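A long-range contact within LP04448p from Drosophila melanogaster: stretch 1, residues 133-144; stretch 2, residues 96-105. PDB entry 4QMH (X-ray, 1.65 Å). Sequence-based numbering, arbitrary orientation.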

# COMPACT_ATOMS: atom_id res chain seq x y z
N GLU A 133 -4.78 6.57 -5.87
CA GLU A 133 -5.20 5.20 -6.12
C GLU A 133 -5.08 4.27 -4.93
O GLU A 133 -5.66 3.18 -4.95
CB GLU A 133 -4.46 4.60 -7.32
CG GLU A 133 -4.97 5.09 -8.66
CD GLU A 133 -4.54 6.51 -8.92
OE1 GLU A 133 -3.55 6.96 -8.31
OE2 GLU A 133 -5.19 7.18 -9.75
N PHE A 134 -4.33 4.67 -3.89
CA PHE A 134 -4.20 3.84 -2.69
C PHE A 134 -5.46 3.89 -1.83
O PHE A 134 -5.72 3.00 -1.01
CB PHE A 134 -3.03 4.31 -1.81
CG PHE A 134 -1.67 4.13 -2.43
CD1 PHE A 134 -1.41 3.06 -3.27
CD2 PHE A 134 -0.66 5.03 -2.15
CE1 PHE A 134 -0.15 2.91 -3.83
CE2 PHE A 134 0.61 4.88 -2.70
CZ PHE A 134 0.86 3.82 -3.54
N PHE A 135 -6.23 4.97 -1.98
CA PHE A 135 -7.38 5.24 -1.12
C PHE A 135 -8.69 4.89 -1.81
O PHE A 135 -9.58 5.72 -1.97
CB PHE A 135 -7.33 6.70 -0.65
CG PHE A 135 -6.14 6.99 0.22
CD1 PHE A 135 -6.16 6.67 1.57
CD2 PHE A 135 -4.98 7.53 -0.32
CE1 PHE A 135 -5.04 6.91 2.38
CE2 PHE A 135 -3.86 7.76 0.48
CZ PHE A 135 -3.90 7.45 1.84
N GLU A 136 -8.77 3.63 -2.22
CA GLU A 136 -9.89 3.09 -2.95
C GLU A 136 -10.10 1.64 -2.55
O GLU A 136 -9.16 0.93 -2.20
CB GLU A 136 -9.64 3.16 -4.46
CG GLU A 136 -9.45 4.58 -4.98
CD GLU A 136 -9.82 4.72 -6.45
OE1 GLU A 136 -10.32 3.74 -7.03
OE2 GLU A 136 -9.62 5.81 -7.02
N SER A 137 -11.36 1.21 -2.61
CA SER A 137 -11.74 -0.19 -2.51
C SER A 137 -11.39 -0.85 -1.18
O SER A 137 -11.33 -2.08 -1.10
CB SER A 137 -11.13 -0.98 -3.68
OG SER A 137 -11.59 -0.44 -4.90
N GLU A 138 -11.17 -0.03 -0.16
CA GLU A 138 -10.87 -0.49 1.19
C GLU A 138 -9.63 -1.37 1.27
O GLU A 138 -9.55 -2.24 2.12
CB GLU A 138 -12.08 -1.19 1.82
CG GLU A 138 -13.27 -0.23 2.00
CD GLU A 138 -14.47 -0.85 2.73
OE1 GLU A 138 -14.35 -1.95 3.30
OE2 GLU A 138 -15.55 -0.21 2.74
N MET A 139 -8.66 -1.13 0.41
CA MET A 139 -7.41 -1.89 0.49
C MET A 139 -6.71 -1.68 1.82
O MET A 139 -6.25 -2.64 2.45
CB MET A 139 -6.48 -1.54 -0.67
CG MET A 139 -7.01 -2.04 -2.00
SD MET A 139 -5.98 -1.61 -3.43
CE MET A 139 -6.18 0.16 -3.49
N ILE A 140 -6.64 -0.43 2.25
CA ILE A 140 -6.00 -0.12 3.53
C ILE A 140 -6.80 -0.69 4.71
O ILE A 140 -6.24 -1.36 5.60
CB ILE A 140 -5.74 1.40 3.63
CG1 ILE A 140 -4.60 1.79 2.68
CG2 ILE A 140 -5.40 1.81 5.06
CD1 ILE A 140 -4.51 3.30 2.43
N ALA A 141 -8.11 -0.45 4.73
CA ALA A 141 -8.95 -0.99 5.80
C ALA A 141 -8.89 -2.52 5.88
O ALA A 141 -8.87 -3.08 6.97
CB ALA A 141 -10.38 -0.53 5.62
N ASP A 142 -8.85 -3.18 4.73
CA ASP A 142 -8.79 -4.64 4.73
C ASP A 142 -7.47 -5.13 5.32
O ASP A 142 -7.43 -6.16 6.00
CB ASP A 142 -8.98 -5.20 3.31
CG ASP A 142 -10.44 -5.26 2.90
OD1 ASP A 142 -11.32 -5.19 3.78
OD2 ASP A 142 -10.70 -5.40 1.68
N ALA A 143 -6.39 -4.39 5.06
CA ALA A 143 -5.10 -4.77 5.65
C ALA A 143 -5.10 -4.53 7.16
O ALA A 143 -4.55 -5.32 7.92
CB ALA A 143 -3.95 -4.00 4.99
N LEU A 144 -5.73 -3.44 7.60
CA LEU A 144 -5.77 -3.13 9.02
C LEU A 144 -6.61 -4.16 9.77
O LEU A 144 -6.27 -4.59 10.88
CB LEU A 144 -6.34 -1.72 9.24
CG LEU A 144 -5.44 -0.55 8.81
CD1 LEU A 144 -6.26 0.75 8.76
CD2 LEU A 144 -4.22 -0.40 9.74
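Stretch 2 (96-105) VRNLFPGFLH

Helices that run in nearly the same direction pack by offering side chains at regular intervals along a shared face, and this contact in LP04448p is a compact example. Stretch 2 is helical from Val 96 through His 105 and continues beyond. Its hydrogen-bonding pattern is broken at Pro 101 and Gly 102, whose nitrogens make no bond to the preceding turn; proline has no amide hydrogen to give, and the helix is kinked here. The ladder holds before the break, where Phe 100 N bonds Val 96 O at 2.8 Å, and resumes across it, with Leu 104 N bonded to Phe 100 O at 2.9 Å.

Stretch 1 is less uniform. It enters as a 3-10 segment containing Glu 133 and Phe 134, passes through a turn in which Ser 137 and Glu 138 both have positive phi, and becomes a helix at Met 139, with Glu 138 at the N-cap position. This helix, which runs through Leu 144 and continues beyond, and that of stretch 2 run in broadly the same N-to-C direction, crossing at -28° with their axes 10.0 Å apart at closest approach. Sequence order is kept along the whole contact, the 3-10 segment included: the CA of Glu 133 lies 6.5 Å from the CA of Val 96, the CA of Met 139 lies 6.2 Å from the CA of Pro 101, and the CA of Ala 143 lies 6.7 Å from the CA of Leu 104.

The side chains follow this register. At the start, Val 96 points toward stretch 1 and lays its CG1 3.5 Å from the carbonyl O of Glu 133 and 3.7 Å from CD1 of Phe 134. One turn later comes Phe 100, whose ring stacks face to face on that of Phe 134, the centroids 4.2 Å apart and the planes inclined by 28°. The rings are thus short of parallel, and CD1 of Phe 134 lies 3.5 Å from CD1 of Phe 100.

Met 139 is the knob of the interface. Its side chain, with chi1 m, chi2 t and chi3 m, sits in a hole formed by Arg 97, Phe 100, Pro 101 and Leu 104. The methyl CE of Met 139 reaches the edge of the Phe 100 ring, 3.6 Å from CD2, while its SD lies 3.8 Å from CG of Pro 101. Ile 140 also meets the edge of the Phe 100 ring, its CG1 3.9 Å from CE2, so the aromatic ring is packed both over a face and along its rim.

Farther along, Leu 104 takes over. CD1 of Leu 104 approaches the carbonyl O of Met 139 at 3.5 Å and CB of Ala 143 at 4.1 Å, the small alanine side chain meeting the longer leucine one turn beyond Met 139. The polar margin is slighter: the extended Arg 97 brings NH1 to 3.0 Å from OG of Ser 137, which lies near the guanidinium plane. In all, the two stretches bury 521 Å², both sides summed, mostly through apolar packing.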

# COMPACT_ATOMS: atom_id res chain seq x y z
N VAL A 96 -1.93 -0.26 -9.48
CA VAL A 96 -2.02 -0.16 -8.03
C VAL A 96 -3.01 -1.17 -7.44
O VAL A 96 -2.73 -1.84 -6.44
CB VAL A 96 -2.36 1.29 -7.60
CG1 VAL A 96 -2.92 1.33 -6.18
CG2 VAL A 96 -1.14 2.17 -7.74
N ARG A 97 -4.17 -1.32 -8.08
CA ARG A 97 -5.15 -2.29 -7.60
C ARG A 97 -4.61 -3.72 -7.51
O ARG A 97 -4.96 -4.47 -6.60
CB ARG A 97 -6.41 -2.22 -8.47
CG ARG A 97 -7.52 -3.11 -8.02
CD ARG A 97 -8.74 -2.88 -8.89
NE ARG A 97 -9.79 -3.83 -8.56
CZ ARG A 97 -10.67 -3.63 -7.59
NH1 ARG A 97 -10.63 -2.52 -6.87
NH2 ARG A 97 -11.60 -4.55 -7.35
N ASN A 98 -3.74 -4.10 -8.44
CA ASN A 98 -3.12 -5.42 -8.39
C ASN A 98 -2.01 -5.54 -7.35
O ASN A 98 -1.92 -6.53 -6.63
CB ASN A 98 -2.58 -5.84 -9.77
CG ASN A 98 -3.67 -6.42 -10.67
OD1 ASN A 98 -4.23 -7.48 -10.38
ND2 ASN A 98 -3.94 -5.73 -11.77
N LEU A 99 -1.17 -4.51 -7.26
CA LEU A 99 0.09 -4.64 -6.53
C LEU A 99 0.06 -4.10 -5.11
O LEU A 99 0.75 -4.62 -4.24
CB LEU A 99 1.22 -3.94 -7.28
CG LEU A 99 1.40 -4.46 -8.71
CD1 LEU A 99 2.47 -3.64 -9.42
CD2 LEU A 99 1.76 -5.94 -8.70
N PHE A 100 -0.73 -3.06 -4.88
CA PHE A 100 -0.77 -2.43 -3.56
C PHE A 100 -1.19 -3.39 -2.43
O PHE A 100 -0.59 -3.37 -1.36
CB PHE A 100 -1.67 -1.18 -3.62
CG PHE A 100 -1.71 -0.36 -2.36
CD1 PHE A 100 -0.54 0.03 -1.71
CD2 PHE A 100 -2.92 0.10 -1.86
CE1 PHE A 100 -0.58 0.82 -0.57
CE2 PHE A 100 -2.97 0.89 -0.71
CZ PHE A 100 -1.79 1.25 -0.07
N PRO A 101 -2.22 -4.23 -2.65
CA PRO A 101 -2.54 -5.19 -1.57
C PRO A 101 -1.34 -6.05 -1.18
O PRO A 101 -1.16 -6.35 0.01
CB PRO A 101 -3.64 -6.05 -2.19
CG PRO A 101 -4.35 -5.08 -3.13
CD PRO A 101 -3.22 -4.26 -3.73
N GLY A 102 -0.52 -6.42 -2.16
CA GLY A 102 0.66 -7.22 -1.89
C GLY A 102 1.73 -6.44 -1.14
O GLY A 102 2.39 -6.97 -0.25
N PHE A 103 1.92 -5.18 -1.51
CA PHE A 103 2.82 -4.30 -0.77
C PHE A 103 2.37 -4.18 0.68
O PHE A 103 3.18 -4.25 1.61
CB PHE A 103 2.84 -2.89 -1.36
CG PHE A 103 3.31 -2.80 -2.78
CD1 PHE A 103 4.02 -3.83 -3.38
CD2 PHE A 103 3.01 -1.67 -3.52
CE1 PHE A 103 4.44 -3.72 -4.70
CE2 PHE A 103 3.43 -1.54 -4.84
CZ PHE A 103 4.14 -2.58 -5.43
N LEU A 104 1.07 -3.99 0.88
CA LEU A 104 0.56 -3.81 2.23
C LEU A 104 0.79 -5.08 3.03
O LEU A 104 1.13 -5.03 4.21
CB LEU A 104 -0.94 -3.49 2.20
CG LEU A 104 -1.34 -2.09 1.71
CD1 LEU A 104 -2.86 -2.01 1.61
CD2 LEU A 104 -0.77 -1.00 2.62
N HIS A 105 0.59 -6.22 2.39
CA HIS A 105 0.75 -7.46 3.10
C HIS A 105 2.19 -7.67 3.55
O HIS A 105 2.44 -8.19 4.64
CB HIS A 105 0.27 -8.64 2.26
CG HIS A 105 0.14 -9.89 3.05
ND1 HIS A 105 -0.87 -10.10 3.96
CD2 HIS A 105 0.92 -11.00 3.09
CE1 HIS A 105 -0.72 -11.29 4.51
NE2 HIS A 105 0.36 -11.85 4.01